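Local coordinates for periplasmic sugar-binding protein (Chloroflexus aurantiacus, PDB 4RXU) that binds beta-D-glucopyranose and probably delivers such sugars, as a periplasmic solute-binding protein, to an ABC-type transporter, at residues A[146-160]-A[238-251]. Residues are numbered along the deposited sequence; the frame is centred on the assembly and turned at random.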
ATOM      1  N   LEU A 146      -1.557 -16.001  -6.305  1.00  8.94           N
ATOM      2  CA  LEU A 146      -2.838 -16.612  -6.597  1.00  8.47           C
ATOM      3  C   LEU A 146      -2.713 -17.537  -7.802  1.00  9.24           C
ATOM      4  O   LEU A 146      -3.166 -18.692  -7.779  1.00 10.32           O
ATOM      5  CB  LEU A 146      -3.910 -15.565  -6.833  1.00  9.11           C
ATOM      6  CG  LEU A 146      -4.226 -14.713  -5.595  1.00  9.22           C
ATOM      7  CD1 LEU A 146      -5.217 -13.625  -5.964  1.00 12.91           C
ATOM      8  CD2 LEU A 146      -4.780 -15.475  -4.389  1.00 10.51           C
ATOM      9  N   VAL A 147      -2.095 -17.013  -8.855  1.00 11.49           N
ATOM     10  CA  VAL A 147      -1.887 -17.791 -10.081  1.00 11.82           C
ATOM     11  C   VAL A 147      -1.110 -19.085  -9.790  1.00 12.59           C
ATOM     12  O   VAL A 147      -1.478 -20.178 -10.266  1.00 13.24           O
ATOM     13  CB  VAL A 147      -1.144 -16.956 -11.149  1.00 11.03           C
ATOM     14  CG1 VAL A 147      -0.814 -17.809 -12.353  1.00 13.55           C
ATOM     15  CG2 VAL A 147      -1.999 -15.777 -11.615  1.00 12.64           C
ATOM     16  N   ASP A 148      -0.066 -18.973  -8.970  1.00 11.06           N
ATOM     17  CA  ASP A 148       0.816 -20.098  -8.705  1.00 13.46           C
ATOM     18  C   ASP A 148       0.123 -21.195  -7.926  1.00 13.63           C
ATOM     19  O   ASP A 148       0.581 -22.348  -7.929  1.00 15.10           O
ATOM     20  CB  ASP A 148       2.071 -19.644  -7.945  1.00 16.07           C
ATOM     21  CG  ASP A 148       3.056 -18.845  -8.819  1.00 18.88           C
ATOM     22  OD1 ASP A 148       2.897 -18.774 -10.055  1.00 21.45           O
ATOM     23  OD2 ASP A 148       4.002 -18.265  -8.249  1.00 24.59           O
ATOM     24  N   HIS A 149      -0.971 -20.843  -7.259  1.00 11.75           N
ATOM     25  CA  HIS A 149      -1.772 -21.806  -6.499  1.00 13.57           C
ATOM     26  C   HIS A 149      -3.096 -22.213  -7.129  1.00 11.52           C
ATOM     27  O   HIS A 149      -3.913 -22.839  -6.469  1.00 14.38           O
ATOM     28  CB  HIS A 149      -1.998 -21.289  -5.097  1.00 12.76           C
ATOM     29  CG  HIS A 149      -0.749 -21.292  -4.306  1.00 13.84           C
ATOM     30  ND1 HIS A 149       0.190 -20.286  -4.390  1.00 13.16           N
ATOM     31  CD2 HIS A 149      -0.224 -22.235  -3.498  1.00 18.78           C
ATOM     32  CE1 HIS A 149       1.232 -20.602  -3.643  1.00 14.66           C
ATOM     33  NE2 HIS A 149       0.996 -21.767  -3.076  1.00 20.03           N
ATOM     34  N   ALA A 150      -3.299 -21.871  -8.401  1.00 13.65           N
ATOM     35  CA  ALA A 150      -4.533 -22.243  -9.112  1.00 13.12           C
ATOM     36  C   ALA A 150      -4.179 -23.170 -10.234  1.00 15.22           C
ATOM     37  O   ALA A 150      -3.133 -22.977 -10.888  1.00 18.10           O
ATOM     38  CB  ALA A 150      -5.200 -20.999  -9.673  1.00 13.58           C
ATOM     39  N   SER A 151      -5.036 -24.176 -10.446  1.00 14.27           N
ATOM     40  CA  SER A 151      -4.953 -25.034 -11.630  1.00 16.71           C
ATOM     41  C   SER A 151      -6.314 -25.284 -12.203  1.00 17.35           C
ATOM     42  O   SER A 151      -7.335 -25.022 -11.568  1.00 17.50           O
ATOM     43  CB  SER A 151      -4.279 -26.369 -11.338  1.00 26.60           C
ATOM     44  OG  SER A 151      -4.736 -26.902 -10.120  1.00 31.64           O
ATOM     45  N   GLY A 152      -6.302 -25.795 -13.428  1.00 20.67           N
ATOM     46  CA  GLY A 152      -7.520 -26.074 -14.151  1.00 20.21           C
ATOM     47  C   GLY A 152      -8.245 -24.788 -14.476  1.00 19.87           C
ATOM     48  O   GLY A 152      -7.651 -23.716 -14.531  1.00 20.40           O
ATOM     49  N   THR A 153      -9.547 -24.903 -14.672  1.00 18.02           N
ATOM     50  CA  THR A 153     -10.359 -23.789 -15.112  1.00 16.92           C
ATOM     51  C   THR A 153     -11.512 -23.492 -14.194  1.00 13.53           C
ATOM     52  O   THR A 153     -11.979 -24.340 -13.438  1.00 22.18           O
ATOM     53  CB  THR A 153     -10.928 -24.032 -16.521  1.00 19.64           C
ATOM     54  OG1 THR A 153     -11.658 -25.271 -16.561  1.00 20.48           O
ATOM     55  CG2 THR A 153      -9.800 -24.035 -17.533  1.00 24.03           C
ATOM     56  N   GLY A 154     -11.978 -22.255 -14.294  1.00 18.26           N
ATOM     57  CA  GLY A 154     -13.179 -21.849 -13.598  1.00 19.71           C
ATOM     58  C   GLY A 154     -12.981 -21.636 -12.119  1.00 17.55           C
ATOM     59  O   GLY A 154     -13.935 -21.726 -11.351  1.00 19.56           O
ATOM     60  N   ASN A 155     -11.754 -21.351 -11.711  1.00 14.92           N
ATOM     61  CA  ASN A 155     -11.481 -21.016 -10.311  1.00 14.42           C
ATOM     62  C   ASN A 155     -12.077 -19.660  -9.942  1.00 13.06           C
ATOM     63  O   ASN A 155     -11.768 -18.663 -10.595  1.00 12.14           O
ATOM     64  CB  ASN A 155      -9.982 -20.942 -10.100  1.00 12.93           C
ATOM     65  CG  ASN A 155      -9.307 -22.268 -10.293  1.00 13.69           C
ATOM     66  OD1 ASN A 155      -9.411 -23.141  -9.451  1.00 15.02           O
ATOM     67  ND2 ASN A 155      -8.637 -22.436 -11.423  1.00 14.81           N
ATOM     68  N   PRO A 156     -12.927 -19.601  -8.904  1.00 12.19           N
ATOM     69  CA  PRO A 156     -13.465 -18.306  -8.515  1.00 10.38           C
ATOM     70  C   PRO A 156     -12.393 -17.322  -8.047  1.00  9.13           C
ATOM     71  O   PRO A 156     -11.546 -17.680  -7.226  1.00 11.08           O
ATOM     72  CB  PRO A 156     -14.403 -18.643  -7.351  1.00 12.96           C
ATOM     73  CG  PRO A 156     -14.825 -20.053  -7.626  1.00 12.65           C
ATOM     74  CD  PRO A 156     -13.564 -20.702  -8.152  1.00 12.59           C
ATOM     75  N   LEU A 157     -12.534 -16.085  -8.506  1.00  9.94           N
ATOM     76  CA  LEU A 157     -11.617 -15.005  -8.206  1.00  8.16           C
ATOM     77  C   LEU A 157     -12.418 -13.823  -7.686  1.00  8.42           C
ATOM     78  O   LEU A 157     -13.359 -13.348  -8.347  1.00  8.95           O
ATOM     79  CB  LEU A 157     -10.817 -14.615  -9.459  1.00  9.81           C
ATOM     80  CG  LEU A 157      -9.823 -13.449  -9.287  1.00  9.21           C
ATOM     81  CD1 LEU A 157      -8.734 -13.795  -8.294  1.00  9.92           C
ATOM     82  CD2 LEU A 157      -9.219 -13.103 -10.633  1.00  9.95           C
ATOM     83  N   TYR A 158     -12.066 -13.385  -6.489  1.00  8.48           N
ATOM     84  CA  TYR A 158     -12.677 -12.237  -5.857  1.00  8.07           C
ATOM     85  C   TYR A 158     -11.626 -11.128  -5.781  1.00  8.70           C
ATOM     86  O   TYR A 158     -10.535 -11.330  -5.223  1.00 10.37           O
ATOM     87  CB  TYR A 158     -13.175 -12.621  -4.468  1.00  9.44           C
ATOM     88  CG  TYR A 158     -14.363 -13.579  -4.518  1.00  9.49           C
ATOM     89  CD1 TYR A 158     -14.193 -14.945  -4.751  1.00 10.01           C
ATOM     90  CD2 TYR A 158     -15.654 -13.107  -4.346  1.00  9.38           C
ATOM     91  CE1 TYR A 158     -15.282 -15.818  -4.797  1.00 12.78           C
ATOM     92  CE2 TYR A 158     -16.749 -13.964  -4.405  1.00 10.10           C
ATOM     93  CZ  TYR A 158     -16.565 -15.321  -4.635  1.00 11.05           C
ATOM     94  OH  TYR A 158     -17.674 -16.167  -4.691  1.00 13.64           O
ATOM     95  N   LEU A 159     -11.946  -9.977  -6.364  1.00  8.75           N
ATOM     96  CA  LEU A 159     -11.002  -8.845  -6.444  1.00  8.16           C
ATOM     97  C   LEU A 159     -11.342  -7.802  -5.408  1.00  7.68           C
ATOM     98  O   LEU A 159     -12.527  -7.509  -5.192  1.00  9.58           O
ATOM     99  CB  LEU A 159     -11.082  -8.186  -7.831  1.00  7.86           C
ATOM    100  CG  LEU A 159     -10.792  -9.085  -9.045  1.00  9.92           C
ATOM    101  CD1 LEU A 159     -11.122  -8.363 -10.340  1.00 11.24           C
ATOM    102  CD2 LEU A 159      -9.360  -9.622  -9.058  1.00 13.12           C
ATOM    103  N   TYR A 160     -10.313  -7.221  -4.785  1.00  7.08           N
ATOM    104  CA  TYR A 160     -10.498  -6.117  -3.833  1.00  7.78           C
ATOM    105  C   TYR A 160      -9.396  -5.101  -4.048  1.00  7.17           C
ATOM    106  O   TYR A 160      -8.334  -5.403  -4.597  1.00  8.65           O
ATOM    107  CB  TYR A 160     -10.518  -6.613  -2.374  1.00  9.48           C
ATOM    108  CG  TYR A 160     -11.676  -7.574  -2.158  1.00  8.68           C
ATOM    109  CD1 TYR A 160     -12.972  -7.087  -1.956  1.00 10.43           C
ATOM    110  CD2 TYR A 160     -11.495  -8.957  -2.240  1.00 10.07           C
ATOM    111  CE1 TYR A 160     -14.055  -7.950  -1.775  1.00  9.26           C
ATOM    112  CE2 TYR A 160     -12.576  -9.826  -2.095  1.00  8.66           C
ATOM    113  CZ  TYR A 160     -13.852  -9.317  -1.858  1.00  9.20           C
ATOM    114  OH  TYR A 160     -14.918 -10.183  -1.697  1.00 11.16           O
ATOM    115  N   ALA A 238     -23.175 -14.318  -4.109  1.00 17.62           N
ATOM    116  CA  ALA A 238     -22.578 -15.467  -4.770  1.00 19.21           C
ATOM    117  C   ALA A 238     -23.332 -16.733  -4.421  1.00 26.16           C
ATOM    118  O   ALA A 238     -23.969 -16.833  -3.371  1.00 26.75           O
ATOM    119  CB  ALA A 238     -21.133 -15.593  -4.355  1.00 23.77           C
ATOM    120  N   THR A 239     -23.250 -17.712  -5.311  1.00 19.84           N
ATOM    121  CA  THR A 239     -23.909 -19.002  -5.085  1.00 21.29           C
ATOM    122  C   THR A 239     -22.857 -20.066  -4.800  1.00 20.33           C
ATOM    123  O   THR A 239     -21.668 -19.784  -4.915  1.00 18.02           O
ATOM    124  CB  THR A 239     -24.740 -19.434  -6.306  1.00 27.80           C
ATOM    125  OG1 THR A 239     -23.861 -19.729  -7.402  1.00 31.40           O
ATOM    126  CG2 THR A 239     -25.719 -18.331  -6.702  1.00 41.79           C
ATOM    127  N   ALA A 240     -23.281 -21.290  -4.467  1.00 22.31           N
ATOM    128  CA  ALA A 240     -22.322 -22.341  -4.102  1.00 20.53           C
ATOM    129  C   ALA A 240     -21.345 -22.624  -5.257  1.00 28.09           C
ATOM    130  O   ALA A 240     -20.149 -22.869  -5.050  1.00 27.89           O
ATOM    131  CB  ALA A 240     -23.044 -23.618  -3.665  1.00 32.21           C
ATOM    132  N   ALA A 241     -21.848 -22.519  -6.482  1.00 24.60           N
ATOM    133  CA  ALA A 241     -21.017 -22.712  -7.681  1.00 21.79           C
ATOM    134  C   ALA A 241     -19.884 -21.690  -7.834  1.00 18.63           C
ATOM    135  O   ALA A 241     -18.929 -21.903  -8.585  1.00 21.96           O
ATOM    136  CB  ALA A 241     -21.888 -22.689  -8.920  1.00 22.66           C
ATOM    137  N   ASP A 242     -20.019 -20.579  -7.126  1.00 17.71           N
ATOM    138  CA  ASP A 242     -19.023 -19.503  -7.134  1.00 15.79           C
ATOM    139  C   ASP A 242     -18.032 -19.588  -5.982  1.00 13.74           C
ATOM    140  O   ASP A 242     -17.201 -18.694  -5.805  1.00 16.40           O
ATOM    141  CB  ASP A 242     -19.741 -18.163  -7.048  1.00 15.32           C
ATOM    142  CG  ASP A 242     -20.742 -17.978  -8.163  1.00 14.39           C
ATOM    143  OD1 ASP A 242     -20.418 -18.323  -9.308  1.00 17.00           O
ATOM    144  OD2 ASP A 242     -21.860 -17.494  -7.897  1.00 22.20           O
ATOM    145  N   LYS A 243     -18.121 -20.662  -5.206  1.00 17.61           N
ATOM    146  CA  LYS A 243     -17.311 -20.819  -4.022  1.00 19.65           C
ATOM    147  C   LYS A 243     -16.444 -22.043  -4.163  1.00 17.94           C
ATOM    148  O   LYS A 243     -15.776 -22.212  -5.183  1.00 19.30           O
ATOM    149  CB  LYS A 243     -18.207 -20.837  -2.789  1.00 18.86           C
ATOM    150  CG  LYS A 243     -18.855 -19.481  -2.615  1.00 19.59           C
ATOM    151  CD  LYS A 243     -19.953 -19.461  -1.604  1.00 19.68           C
ATOM    152  CE  LYS A 243     -20.699 -18.150  -1.723  1.00 23.68           C
ATOM    153  NZ  LYS A 243     -21.639 -17.983  -0.608  1.00 20.90           N
ATOM    154  N   GLY A 244     -16.438 -22.895  -3.146  1.00 22.08           N
ATOM    155  CA  GLY A 244     -15.505 -23.994  -3.092  1.00 20.63           C
ATOM    156  C   GLY A 244     -14.100 -23.494  -2.815  1.00 18.44           C
ATOM    157  O   GLY A 244     -13.820 -22.898  -1.790  1.00 16.84           O
ATOM    158  N   LYS A 245     -13.209 -23.758  -3.744  1.00 15.74           N
ATOM    159  CA  LYS A 245     -11.824 -23.336  -3.600  1.00 17.20           C
ATOM    160  C   LYS A 245     -11.609 -22.030  -4.329  1.00 14.79           C
ATOM    161  O   LYS A 245     -11.648 -21.992  -5.564  1.00 15.71           O
ATOM    162  CB  LYS A 245     -10.921 -24.388  -4.193  1.00 17.37           C
ATOM    163  CG  LYS A 245      -9.453 -24.114  -3.989  1.00 21.40           C
ATOM    164  CD  LYS A 245      -8.739 -25.433  -3.991  1.00 35.07           C
ATOM    165  CE  LYS A 245      -7.644 -25.392  -5.003  1.00 31.30           C
ATOM    166  NZ  LYS A 245      -7.159 -26.780  -5.192  1.00 43.88           N
ATOM    167  N   VAL A 246     -11.318 -20.967  -3.582  1.00 14.34           N
ATOM    168  CA  VAL A 246     -11.429 -19.626  -4.118  1.00 12.11           C
ATOM    169  C   VAL A 246     -10.152 -18.848  -3.915  1.00 12.83           C
ATOM    170  O   VAL A 246      -9.328 -19.177  -3.079  1.00 12.92           O
ATOM    171  CB  VAL A 246     -12.631 -18.856  -3.527  1.00 14.22           C
ATOM    172  CG1 VAL A 246     -13.910 -19.677  -3.635  1.00 13.65           C
ATOM    173  CG2 VAL A 246     -12.382 -18.436  -2.084  1.00 12.80           C
ATOM    174  N   TYR A 247     -10.026 -17.798  -4.715  1.00  8.69           N
ATOM    175  CA  TYR A 247      -8.817 -16.987  -4.834  1.00  9.91           C
ATOM    176  C   TYR A 247      -9.209 -15.533  -4.586  1.00 10.14           C
ATOM    177  O   TYR A 247     -10.139 -15.026  -5.216  1.00 10.34           O
ATOM    178  CB  TYR A 247      -8.215 -17.221  -6.229  1.00 11.04           C
ATOM    179  CG  TYR A 247      -7.760 -18.630  -6.315  1.00 10.79           C
ATOM    180  CD1 TYR A 247      -8.651 -19.658  -6.652  1.00 11.48           C
ATOM    181  CD2 TYR A 247      -6.462 -18.971  -5.989  1.00 10.52           C
ATOM    182  CE1 TYR A 247      -8.242 -20.980  -6.659  1.00 10.49           C
ATOM    183  CE2 TYR A 247      -6.040 -20.300  -6.008  1.00 12.42           C
ATOM    184  CZ  TYR A 247      -6.938 -21.289  -6.346  1.00 11.62           C
ATOM    185  OH  TYR A 247      -6.531 -22.598  -6.357  1.00 12.14           O
ATOM    186  N   ILE A 248      -8.521 -14.883  -3.649  1.00  9.53           N
ATOM    187  CA  ILE A 248      -8.906 -13.568  -3.168  1.00  7.44           C
ATOM    188  C   ILE A 248      -7.718 -12.608  -3.255  1.00  6.55           C
ATOM    189  O   ILE A 248      -6.680 -12.812  -2.624  1.00  9.14           O
ATOM    190  CB  ILE A 248      -9.366 -13.606  -1.709  1.00  9.20           C
ATOM    191  CG1 ILE A 248     -10.509 -14.616  -1.511  1.00  9.87           C
ATOM    192  CG2 ILE A 248      -9.754 -12.198  -1.229  1.00 12.05           C
ATOM    193  CD1 ILE A 248     -10.762 -15.000  -0.072  1.00 11.66           C
ATOM    194  N   LEU A 249      -7.884 -11.577  -4.081  1.00  9.44           N
ATOM    195  CA  LEU A 249      -6.898 -10.488  -4.203  1.00  8.36           C
ATOM    196  C   LEU A 249      -7.257  -9.450  -3.152  1.00  8.35           C
ATOM    197  O   LEU A 249      -8.058  -8.561  -3.418  1.00  9.64           O
ATOM    198  CB  LEU A 249      -6.925  -9.858  -5.597  1.00 10.09           C
ATOM    199  CG  LEU A 249      -5.868  -8.747  -5.756  1.00  9.71           C
ATOM    200  CD1 LEU A 249      -4.458  -9.317  -5.873  1.00 12.38           C
ATOM    201  CD2 LEU A 249      -6.215  -7.902  -6.960  1.00 10.21           C
ATOM    202  N   ALA A 250      -6.725  -9.600  -1.945  1.00  9.13           N
ATOM    203  CA  ALA A 250      -6.960  -8.597  -0.881  1.00  7.71           C
ATOM    204  C   ALA A 250      -5.777  -7.638  -0.929  1.00  8.83           C
ATOM    205  O   ALA A 250      -4.622  -8.073  -1.031  1.00  9.29           O
ATOM    206  CB  ALA A 250      -7.072  -9.261   0.489  1.00  9.01           C
ATOM    207  N   PRO A 251      -6.042  -6.308  -0.831  1.00  7.14           N
ATOM    208  CA  PRO A 251      -4.969  -5.365  -1.178  1.00  8.45           C
ATOM    209  C   PRO A 251      -3.976  -5.076  -0.060  1.00  8.52           C
ATOM    210  O   PRO A 251      -2.857  -4.699  -0.337  1.00  9.19           O
ATOM    211  CB  PRO A 251      -5.744  -4.099  -1.583  1.00  7.21           C
ATOM    212  CG  PRO A 251      -7.015  -4.184  -0.787  1.00  7.84           C
ATOM    213  CD  PRO A 251      -7.357  -5.649  -0.769  1.00  7.96           C
TER
HETATM  214  O   HOH W   1      -7.185 -24.378  -8.460  1.00 16.08           O
HETATM  215  O   HOH W   2     -11.411 -23.641  -7.652  1.00 17.78           O
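Strands 155-159 and 246-249 pair in parallel, their axes 4.8 Å apart at 20°, and Tyr-247 N to Pro-156 O, Tyr-158 N to Tyr-247 O and Leu-249 N to Tyr-158 O form the ladder; Tyr-160 N to Leu-249 O continues it weakly. Tyr-247 carries its ring from this ladder to the turn after helix 135-148. With CG beside its own backbone N (chi1 -66°), the ring meets Pro-156 O in plane at one edge, while its OH donates to His-149 O at 2.6 Å. Ala-150 CB lies over one face, 4.1 Å from the ring centroid, a CH-pi contact. Water 1 donates to Tyr-247 OH and to Asn-155 OD1, and accepts from Ser-151 N; water 2 joins the same OD1 to Lys-245 O. A phenylalanine in place of Tyr-247 would probably leave His-149 O without its hydroxyl donor and water 1 with one acceptor fewer, so that the turn lost its direct hydrogen bond to strand 246-249, with the Asn-155 and water links remaining. On the opposite sheet face, Tyr-158 OH donates to Asp-242 O at 2.8 Å, from above the carbonyl plane. Pro-156 CB approaches that same oxygen at 3.2 Å, and Asp-242 OD1 forms a salt bridge with Lys-192. Further along, Tyr-160 CE2 packs on Ile-248 CG2 at 3.8 Å. The pair forms the centre of a four-stranded parallel sheet, flanked by strands 189-191 and 269-274, as in the Rossmann-like lobes of periplasmic binding proteins. Helix 253-264 packs on Tyr-160, Val-246 and Ile-248, and Pro-251 touches Trp-222 of the glucose pocket.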